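Peptide methionine sulfoxide reductase msrA/msrB (Neisseria gonorrhoeae, PDB 2H30) probably passes electrons from DsbD, through its N-terminal thioredoxin-like domain, to the methionine sulfoxide reductases that follow in the same polypeptide. Local coordinates at residues A[18-23]-A[104-109]; A[41-46]-A[75-80]. The protein carries 2 engineered substitutions. One frame throughout, in Å; residues are numbered along the deposited sequence.

Contact 1 (A[18-23]-A[104-109]). Engineered in segment 18-23: Met20 (natural residue Leu), Met23 (natural residue Leu).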
ATOM      1  N   HIS A  18      -5.431  13.127  -1.678  1.00 22.62           N
ATOM      2  CA  HIS A  18      -4.936  14.501  -1.741  1.00 24.52           C
ATOM      3  C   HIS A  18      -3.563  14.574  -1.092  1.00 23.76           C
ATOM      4  O   HIS A  18      -2.616  15.142  -1.658  1.00 25.95           O
ATOM      5  CB  HIS A  18      -5.912  15.509  -1.105  1.00 26.78           C
ATOM      6  CG  HIS A  18      -5.467  16.925  -1.296  1.00 30.47           C
ATOM      7  ND1 HIS A  18      -5.541  17.569  -2.517  1.00 36.17           N
ATOM      8  CD2 HIS A  18      -4.856  17.788  -0.449  1.00 36.90           C
ATOM      9  CE1 HIS A  18      -5.031  18.785  -2.398  1.00 39.00           C
ATOM     10  NE2 HIS A  18      -4.615  18.944  -1.152  1.00 37.80           N
ATOM     11  N   THR A  19      -3.411  13.939   0.064  1.00 22.81           N
ATOM     12  CA  THR A  19      -2.139  13.923   0.754  1.00 23.39           C
ATOM     13  C   THR A  19      -1.053  13.234  -0.085  1.00 22.56           C
ATOM     14  O   THR A  19       0.109  13.623  -0.112  1.00 22.81           O
ATOM     15  CB  THR A  19      -2.313  13.184   2.096  1.00 24.34           C
ATOM     16  OG1 THR A  19      -3.264  13.898   2.893  1.00 28.19           O
ATOM     17  CG2 THR A  19      -0.983  13.053   2.855  1.00 28.85           C
HETATM   18  N   MSE A  20      -1.449  12.172  -0.752  1.00 22.15           N
HETATM   19  CA  MSE A  20      -0.468  11.382  -1.476  1.00 25.72           C
HETATM   20  C   MSE A  20      -0.045  12.090  -2.737  1.00 26.00           C
HETATM   21  O   MSE A  20       1.028  11.857  -3.280  1.00 25.70           O
HETATM   22  CB  MSE A  20      -1.035  10.012  -1.752  1.00 24.28           C
HETATM   23  CG  MSE A  20      -0.033   9.025  -2.202  1.00 29.57           C
HETATM   24 SE   MSE A  20      -1.109   7.456  -2.296  1.00 35.29          SE
HETATM   25  CE  MSE A  20      -1.610   7.241  -0.492  1.00 21.53           C
ATOM     26  N   SER A  21      -0.878  13.002  -3.204  1.00 27.65           N
ATOM     27  CA  SER A  21      -0.573  13.691  -4.469  1.00 28.66           C
ATOM     28  C   SER A  21       0.602  14.751  -4.348  1.00 28.90           C
ATOM     29  O   SER A  21       1.142  15.296  -5.337  1.00 29.77           O
ATOM     30  CB  SER A  21      -1.903  14.085  -5.171  1.00 29.31           C
ATOM     31  OG  SER A  21      -2.649  12.882  -5.582  1.00 30.34           O
ATOM     32  N   THR A  22       1.115  14.933  -3.126  1.00 28.37           N
ATOM     33  CA  THR A  22       2.293  15.725  -2.912  1.00 27.68           C
ATOM     34  C   THR A  22       3.536  14.822  -2.753  1.00 25.72           C
ATOM     35  O   THR A  22       4.648  15.277  -2.442  1.00 26.01           O
ATOM     36  CB  THR A  22       2.078  16.619  -1.647  1.00 30.00           C
ATOM     37  OG1 THR A  22       2.273  15.824  -0.487  1.00 31.18           O
ATOM     38  CG2 THR A  22       0.621  17.114  -1.613  1.00 32.12           C
HETATM   39  N   MSE A  23       3.361  13.511  -2.997  1.00 20.27           N
HETATM   40  CA  MSE A  23       4.428  12.564  -2.671  1.00 18.24           C
HETATM   41  C   MSE A  23       5.026  11.933  -3.916  1.00 16.14           C
HETATM   42  O   MSE A  23       4.389  11.919  -4.989  1.00 16.48           O
HETATM   43  CB  MSE A  23       3.879  11.449  -1.760  1.00 17.22           C
HETATM   44  CG  MSE A  23       3.512  12.026  -0.410  1.00 17.11           C
HETATM   45 SE   MSE A  23       2.765  10.542   0.677  1.00 22.32          SE
HETATM   46  CE  MSE A  23       2.213  11.693   2.125  1.00 20.22           C
ATOM     47  N   PRO A 104       4.138  -0.373  -7.332  1.00 15.95           N
ATOM     48  CA  PRO A 104       4.262   1.016  -6.904  1.00 16.43           C
ATOM     49  C   PRO A 104       4.618   1.162  -5.444  1.00 14.91           C
ATOM     50  O   PRO A 104       3.988   0.487  -4.598  1.00 14.11           O
ATOM     51  CB  PRO A 104       2.871   1.610  -7.197  1.00 17.25           C
ATOM     52  CG  PRO A 104       2.196   0.585  -8.096  1.00 18.09           C
ATOM     53  CD  PRO A 104       2.764  -0.754  -7.690  1.00 16.84           C
ATOM     54  N   VAL A 105       5.686   1.921  -5.172  1.00 14.57           N
ATOM     55  CA  VAL A 105       6.079   2.166  -3.814  1.00 13.85           C
ATOM     56  C   VAL A 105       6.076   3.664  -3.565  1.00 14.82           C
ATOM     57  O   VAL A 105       7.068   4.350  -3.940  1.00 18.09           O
ATOM     58  CB  VAL A 105       7.443   1.562  -3.451  1.00 15.48           C
ATOM     59  CG1 VAL A 105       7.737   1.882  -1.986  1.00 15.76           C
ATOM     60  CG2 VAL A 105       7.456   0.008  -3.708  1.00 14.28           C
ATOM     61  N   VAL A 106       5.052   4.151  -2.882  1.00 13.92           N
ATOM     62  CA  VAL A 106       5.035   5.577  -2.504  1.00 14.63           C
ATOM     63  C   VAL A 106       5.941   5.725  -1.300  1.00 15.44           C
ATOM     64  O   VAL A 106       5.903   4.921  -0.380  1.00 16.04           O
ATOM     65  CB  VAL A 106       3.616   5.983  -2.151  1.00 15.51           C
ATOM     66  CG1 VAL A 106       3.550   7.435  -1.523  1.00 16.16           C
ATOM     67  CG2 VAL A 106       2.705   5.868  -3.340  1.00 16.66           C
ATOM     68  N   THR A 107       6.716   6.811  -1.250  1.00 15.17           N
ATOM     69  CA  THR A 107       7.584   7.077  -0.124  1.00 16.70           C
ATOM     70  C   THR A 107       6.993   8.262   0.651  1.00 17.97           C
ATOM     71  O   THR A 107       6.959   9.402   0.128  1.00 21.74           O
ATOM     72  CB  THR A 107       9.044   7.311  -0.567  1.00 16.86           C
ATOM     73  OG1 THR A 107       9.139   8.310  -1.606  1.00 21.01           O
ATOM     74  CG2 THR A 107       9.650   6.046  -1.060  1.00 18.05           C
ATOM     75  N   ASP A 108       6.531   8.001   1.852  1.00 16.18           N
ATOM     76  CA  ASP A 108       5.859   9.014   2.689  1.00 16.03           C
ATOM     77  C   ASP A 108       6.840   9.378   3.791  1.00 15.63           C
ATOM     78  O   ASP A 108       6.910   8.740   4.821  1.00 16.21           O
ATOM     79  CB  ASP A 108       4.604   8.387   3.293  1.00 16.68           C
ATOM     80  CG  ASP A 108       3.779   9.353   4.121  1.00 19.10           C
ATOM     81  OD1 ASP A 108       4.296  10.451   4.489  1.00 20.69           O
ATOM     82  OD2 ASP A 108       2.622   8.991   4.423  1.00 18.87           O
ATOM     83  N   ASN A 109       7.614  10.462   3.546  1.00 17.24           N
ATOM     84  CA  ASN A 109       8.657  10.816   4.499  1.00 18.55           C
ATOM     85  C   ASN A 109       8.005  11.200   5.813  1.00 18.28           C
ATOM     86  O   ASN A 109       7.135  12.123   5.818  1.00 20.16           O
ATOM     87  CB  ASN A 109       9.469  11.976   3.896  1.00 20.62           C
ATOM     88  CG  ASN A 109      10.754  12.281   4.693  1.00 24.39           C
ATOM     89  OD1 ASN A 109      11.365  13.345   4.495  1.00 33.41           O
ATOM     90  ND2 ASN A 109      11.155  11.396   5.576  1.00 25.37           N
TER

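Contact 2 (A[41-46]-A[75-80])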
ATOM      1  N   THR A  41      -8.766   2.408  -4.101  1.00 14.93           N
ATOM      2  CA  THR A  41      -7.343   2.192  -3.984  1.00 15.57           C
ATOM      3  C   THR A  41      -7.100   1.278  -2.808  1.00 14.33           C
ATOM      4  O   THR A  41      -7.593   1.517  -1.674  1.00 13.80           O
ATOM      5  CB  THR A  41      -6.609   3.529  -3.781  1.00 16.04           C
ATOM      6  OG1 THR A  41      -6.841   4.322  -4.983  1.00 17.18           O
ATOM      7  CG2 THR A  41      -5.097   3.327  -3.688  1.00 17.68           C
ATOM      8  N   LEU A  42      -6.319   0.224  -3.073  1.00 12.54           N
ATOM      9  CA  LEU A  42      -5.950  -0.733  -2.012  1.00 13.93           C
ATOM     10  C   LEU A  42      -4.496  -0.460  -1.717  1.00 12.48           C
ATOM     11  O   LEU A  42      -3.652  -0.518  -2.633  1.00 13.43           O
ATOM     12  CB  LEU A  42      -6.153  -2.165  -2.537  1.00 15.22           C
ATOM     13  CG  LEU A  42      -5.758  -3.198  -1.497  1.00 16.13           C
ATOM     14  CD1 LEU A  42      -6.624  -3.140  -0.214  1.00 17.10           C
ATOM     15  CD2 LEU A  42      -5.890  -4.561  -2.277  1.00 18.21           C
ATOM     16  N   ILE A  43      -4.207  -0.087  -0.469  1.00 11.93           N
ATOM     17  CA  ILE A  43      -2.846   0.361  -0.106  1.00 11.56           C
ATOM     18  C   ILE A  43      -2.224  -0.602   0.874  1.00 12.11           C
ATOM     19  O   ILE A  43      -2.836  -0.900   1.917  1.00 13.02           O
ATOM     20  CB  ILE A  43      -2.870   1.726   0.584  1.00 13.01           C
ATOM     21  CG1 ILE A  43      -3.555   2.759  -0.329  1.00 13.38           C
ATOM     22  CG2 ILE A  43      -1.434   2.153   0.953  1.00 14.90           C
ATOM     23  CD1 ILE A  43      -3.766   4.082   0.412  1.00 16.38           C
ATOM     24  N   LYS A  44      -1.041  -1.070   0.574  1.00 11.38           N
ATOM     25  CA  LYS A  44      -0.279  -1.927   1.535  1.00 11.08           C
ATOM     26  C   LYS A  44       0.810  -1.065   2.191  1.00 12.42           C
ATOM     27  O   LYS A  44       1.658  -0.529   1.431  1.00 12.01           O
ATOM     28  CB  LYS A  44       0.420  -3.056   0.781  1.00 12.70           C
ATOM     29  CG  LYS A  44       1.131  -3.998   1.789  1.00 13.83           C
ATOM     30  CD  LYS A  44       1.846  -5.101   1.075  1.00 18.13           C
ATOM     31  CE  LYS A  44       2.036  -6.253   2.146  1.00 21.43           C
ATOM     32  NZ  LYS A  44       2.338  -7.432   1.417  1.00 25.02           N
ATOM     33  N   PHE A  45       0.776  -0.974   3.528  1.00 10.65           N
ATOM     34  CA  PHE A  45       1.817  -0.267   4.302  1.00 10.28           C
ATOM     35  C   PHE A  45       2.822  -1.304   4.749  1.00 11.25           C
ATOM     36  O   PHE A  45       2.450  -2.369   5.279  1.00 11.92           O
ATOM     37  CB  PHE A  45       1.201   0.398   5.543  1.00 11.92           C
ATOM     38  CG  PHE A  45       0.248   1.501   5.188  1.00 12.78           C
ATOM     39  CD1 PHE A  45      -1.082   1.232   4.868  1.00 13.59           C
ATOM     40  CD2 PHE A  45       0.717   2.797   5.109  1.00 14.25           C
ATOM     41  CE1 PHE A  45      -1.938   2.305   4.516  1.00 16.20           C
ATOM     42  CE2 PHE A  45      -0.140   3.879   4.784  1.00 14.17           C
ATOM     43  CZ  PHE A  45      -1.463   3.647   4.477  1.00 14.21           C
ATOM     44  N   TRP A  46       4.095  -0.951   4.612  1.00 11.00           N
ATOM     45  CA  TRP A  46       5.169  -1.879   4.951  1.00 11.05           C
ATOM     46  C   TRP A  46       6.441  -1.141   5.343  1.00 11.95           C
ATOM     47  O   TRP A  46       6.511   0.092   5.234  1.00 12.55           O
ATOM     48  CB  TRP A  46       5.428  -2.835   3.770  1.00 11.29           C
ATOM     49  CG  TRP A  46       5.939  -2.183   2.515  1.00 12.09           C
ATOM     50  CD1 TRP A  46       5.183  -1.520   1.567  1.00 13.78           C
ATOM     51  CD2 TRP A  46       7.272  -2.224   2.011  1.00 12.65           C
ATOM     52  NE1 TRP A  46       6.014  -1.099   0.511  1.00 12.33           N
ATOM     53  CE2 TRP A  46       7.298  -1.492   0.801  1.00 12.08           C
ATOM     54  CE3 TRP A  46       8.469  -2.731   2.528  1.00 12.93           C
ATOM     55  CZ2 TRP A  46       8.442  -1.343   0.029  1.00 14.77           C
ATOM     56  CZ3 TRP A  46       9.635  -2.549   1.764  1.00 14.09           C
ATOM     57  CH2 TRP A  46       9.624  -1.860   0.546  1.00 14.17           C
ATOM     58  N   ILE A  75      -1.462   0.050  -4.631  1.00 12.88           N
ATOM     59  CA  ILE A  75      -0.193   0.711  -4.340  1.00 13.83           C
ATOM     60  C   ILE A  75       0.360   0.295  -2.984  1.00 13.84           C
ATOM     61  O   ILE A  75      -0.368  -0.278  -2.167  1.00 14.87           O
ATOM     62  CB  ILE A  75      -0.324   2.234  -4.424  1.00 16.61           C
ATOM     63  CG1 ILE A  75      -1.236   2.700  -3.334  1.00 16.71           C
ATOM     64  CG2 ILE A  75      -0.836   2.679  -5.835  1.00 16.58           C
ATOM     65  CD1 ILE A  75      -1.163   4.192  -3.128  1.00 24.04           C
ATOM     66  N   THR A  76       1.640   0.552  -2.770  1.00 11.65           N
ATOM     67  CA  THR A  76       2.205   0.282  -1.441  1.00 12.36           C
ATOM     68  C   THR A  76       2.817   1.588  -0.929  1.00 13.85           C
ATOM     69  O   THR A  76       3.168   2.457  -1.741  1.00 13.63           O
ATOM     70  CB  THR A  76       3.269  -0.844  -1.438  1.00 13.19           C
ATOM     71  OG1 THR A  76       4.517  -0.344  -1.945  1.00 13.61           O
ATOM     72  CG2 THR A  76       2.740  -2.036  -2.296  1.00 13.69           C
ATOM     73  N   VAL A  77       2.937   1.687   0.384  1.00 12.09           N
ATOM     74  CA  VAL A  77       3.521   2.862   1.028  1.00 12.27           C
ATOM     75  C   VAL A  77       4.606   2.412   2.001  1.00 13.09           C
ATOM     76  O   VAL A  77       4.341   1.628   2.911  1.00 13.24           O
ATOM     77  CB  VAL A  77       2.493   3.611   1.802  1.00 13.23           C
ATOM     78  CG1 VAL A  77       3.160   4.766   2.618  1.00 15.01           C
ATOM     79  CG2 VAL A  77       1.443   4.205   0.822  1.00 14.32           C
ATOM     80  N   ALA A  78       5.801   2.976   1.792  1.00 13.56           N
ATOM     81  CA  ALA A  78       6.886   2.888   2.788  1.00 12.15           C
ATOM     82  C   ALA A  78       7.049   4.292   3.339  1.00 14.79           C
ATOM     83  O   ALA A  78       6.751   5.248   2.646  1.00 14.63           O
ATOM     84  CB  ALA A  78       8.176   2.419   2.196  1.00 14.00           C
ATOM     85  N   SER A  79       7.502   4.374   4.587  1.00 12.98           N
ATOM     86  CA  SER A  79       7.460   5.658   5.343  1.00 14.34           C
ATOM     87  C   SER A  79       8.829   5.967   5.913  1.00 14.48           C
ATOM     88  O   SER A  79       9.076   5.695   7.090  1.00 15.12           O
ATOM     89  CB  SER A  79       6.368   5.600   6.425  1.00 15.68           C
ATOM     90  OG  SER A  79       5.077   5.413   5.844  1.00 14.64           O
ATOM     91  N   PRO A  80       9.724   6.509   5.078  1.00 16.52           N
ATOM     92  CA  PRO A  80      11.096   6.793   5.575  1.00 16.91           C
ATOM     93  C   PRO A  80      11.099   7.613   6.864  1.00 18.34           C
ATOM     94  O   PRO A  80      10.340   8.569   7.012  1.00 19.78           O
ATOM     95  CB  PRO A  80      11.727   7.578   4.414  1.00 17.22           C
ATOM     96  CG  PRO A  80      11.057   6.999   3.156  1.00 16.82           C
ATOM     97  CD  PRO A  80       9.586   6.832   3.651  1.00 15.47           C
TER
HETATM   98  O   HOH W   1       8.263   2.020   6.019  1.00 15.34           O

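Contact 1 (A[18-23]-A[104-109])
Next to the edge of the thioredoxin-like sheet, the turn that leads out of helix 16-20 packs on strand 105-107 and on the loop residue that follows it. A type I turn from Met20 to Met23 follows helix 16-20, closed by the hydrogen bond from Met23 N to Met20 O at 2.9 Å. From within this turn Thr22 OG1 donates to Thr19 O, 3.1 Å away and in the plane of that carbonyl, which ties Thr22 back to Thr19. The turn presents two engineered selenomethionines to the strand. Met23 contributes the largest share of the interface: its CG is anti to the carbonyl carbon (chi1 -67°), and the chain then runs fully extended, so CB and SE pass Val106, while SE and CE reach Asp108 beyond the strand. CB lies near Val106 CG1, SE packs 3.9 Å from the same methyl, and CE ends 3.4 Å from Asp108 OD1, crossing the carboxylate obliquely. Met20 touches Val106 CG1 from its CG, at 4.0 Å, before bending at chi3 (-63°). A single valine methyl, anti to its own backbone N, therefore meets both selenomethionines. In the sheet, strand 105-107 lies between the short antiparallel strand 24-25, which continues the chain from this turn, and the parallel strand 73-78. The buried carboxylate of Asp108 has its polar partners elsewhere: OD1 bonds to Thr112 N and OD2 to Ile113 N, at the start of helix 112-116. Both oxygens face backbone N-H groups at that helix's N-terminal end, a setting that would probably stabilise the ionised carboxylate, while the apolar end of Met23 lies against it. Ile113, from the same helix, packs on both selenomethionines.

Contact 2 (A[41-46]-A[75-80])
Strands 41-45 and 73-78 run side by side in the middle of the sheet, with Ile43, Lys44 and Phe45 paired in parallel register with Ile75, Thr76 and Val77. Their short axes differ by 32° in direction. The backbone ladder alternates as parallel pairing requires: Ile75 N donates to Leu42 O at 3.0 Å, Lys44 N to Ile75 O, Val77 N to Lys44 O at 2.8 Å, and Trp46 N to Val77 O. On one face Ile43 CG1 runs alongside Ile75 CG1, and Ile43 CG2 reaches Val77 CG2 at 3.5 Å. Phe45 lies beside Val77, its CD2 3.8 Å from Val77 CB, and Ile43 CG2 covers one face of its ring toward the rim.

Trp46 makes the last of these backbone bonds. From CB, chi1 of 65° sets CG between the backbone N and the carbonyl carbon, and the indole turns back over the neighbouring strand. CG and then CD1 pass Val77 O, CD1 coming to 3.5 Å. NE1 donates to Thr76 OG1 at 3.0 Å, with the oxygen close to the indole plane; that bond helps to hold the ring's rotation about chi2. CE2 packs on Ala78 CB at 4.2 Å. Thr76 OG1 also bonds to Pro104 O, so the hydroxyl links the indole to the residue just before strand 105-107. One water donates to Trp46 O and accepts from Ser79 N, bridging the two segments beyond the ladder. Lys44 extends away on the other face to a salt bridge with Glu56. The indole also touches the Cys50/Cys53 pair, whose CxxC at the start of helix 51-64 is consistent with the redox site of a thioredoxin, and the two strands with that helix form the fold's central beta-alpha-beta unit.

In the fold
From the N terminus, the chain passes through helix 16-20 and its closing turn before entering the sheet. Contact 1 closes the longer loop, 80 residues between 18-23 and 104-109. Contact 2 falls wholly within that span: 41-46 meets 75-80 after a 28-residue excursion that includes helix 51-64. The two therefore nest and do not cross. Their centres lie about 9 Å apart, joined by neighbouring strands: Val106 N is 2.8 Å from Thr76 O, a probable hydrogen bond. Met20 SE, 3.4 Å from Ile75 CD1, also packs the N-terminal helix against contact 2. Together they tie the N-terminal helix and sheet edge to the central beta-alpha-beta unit.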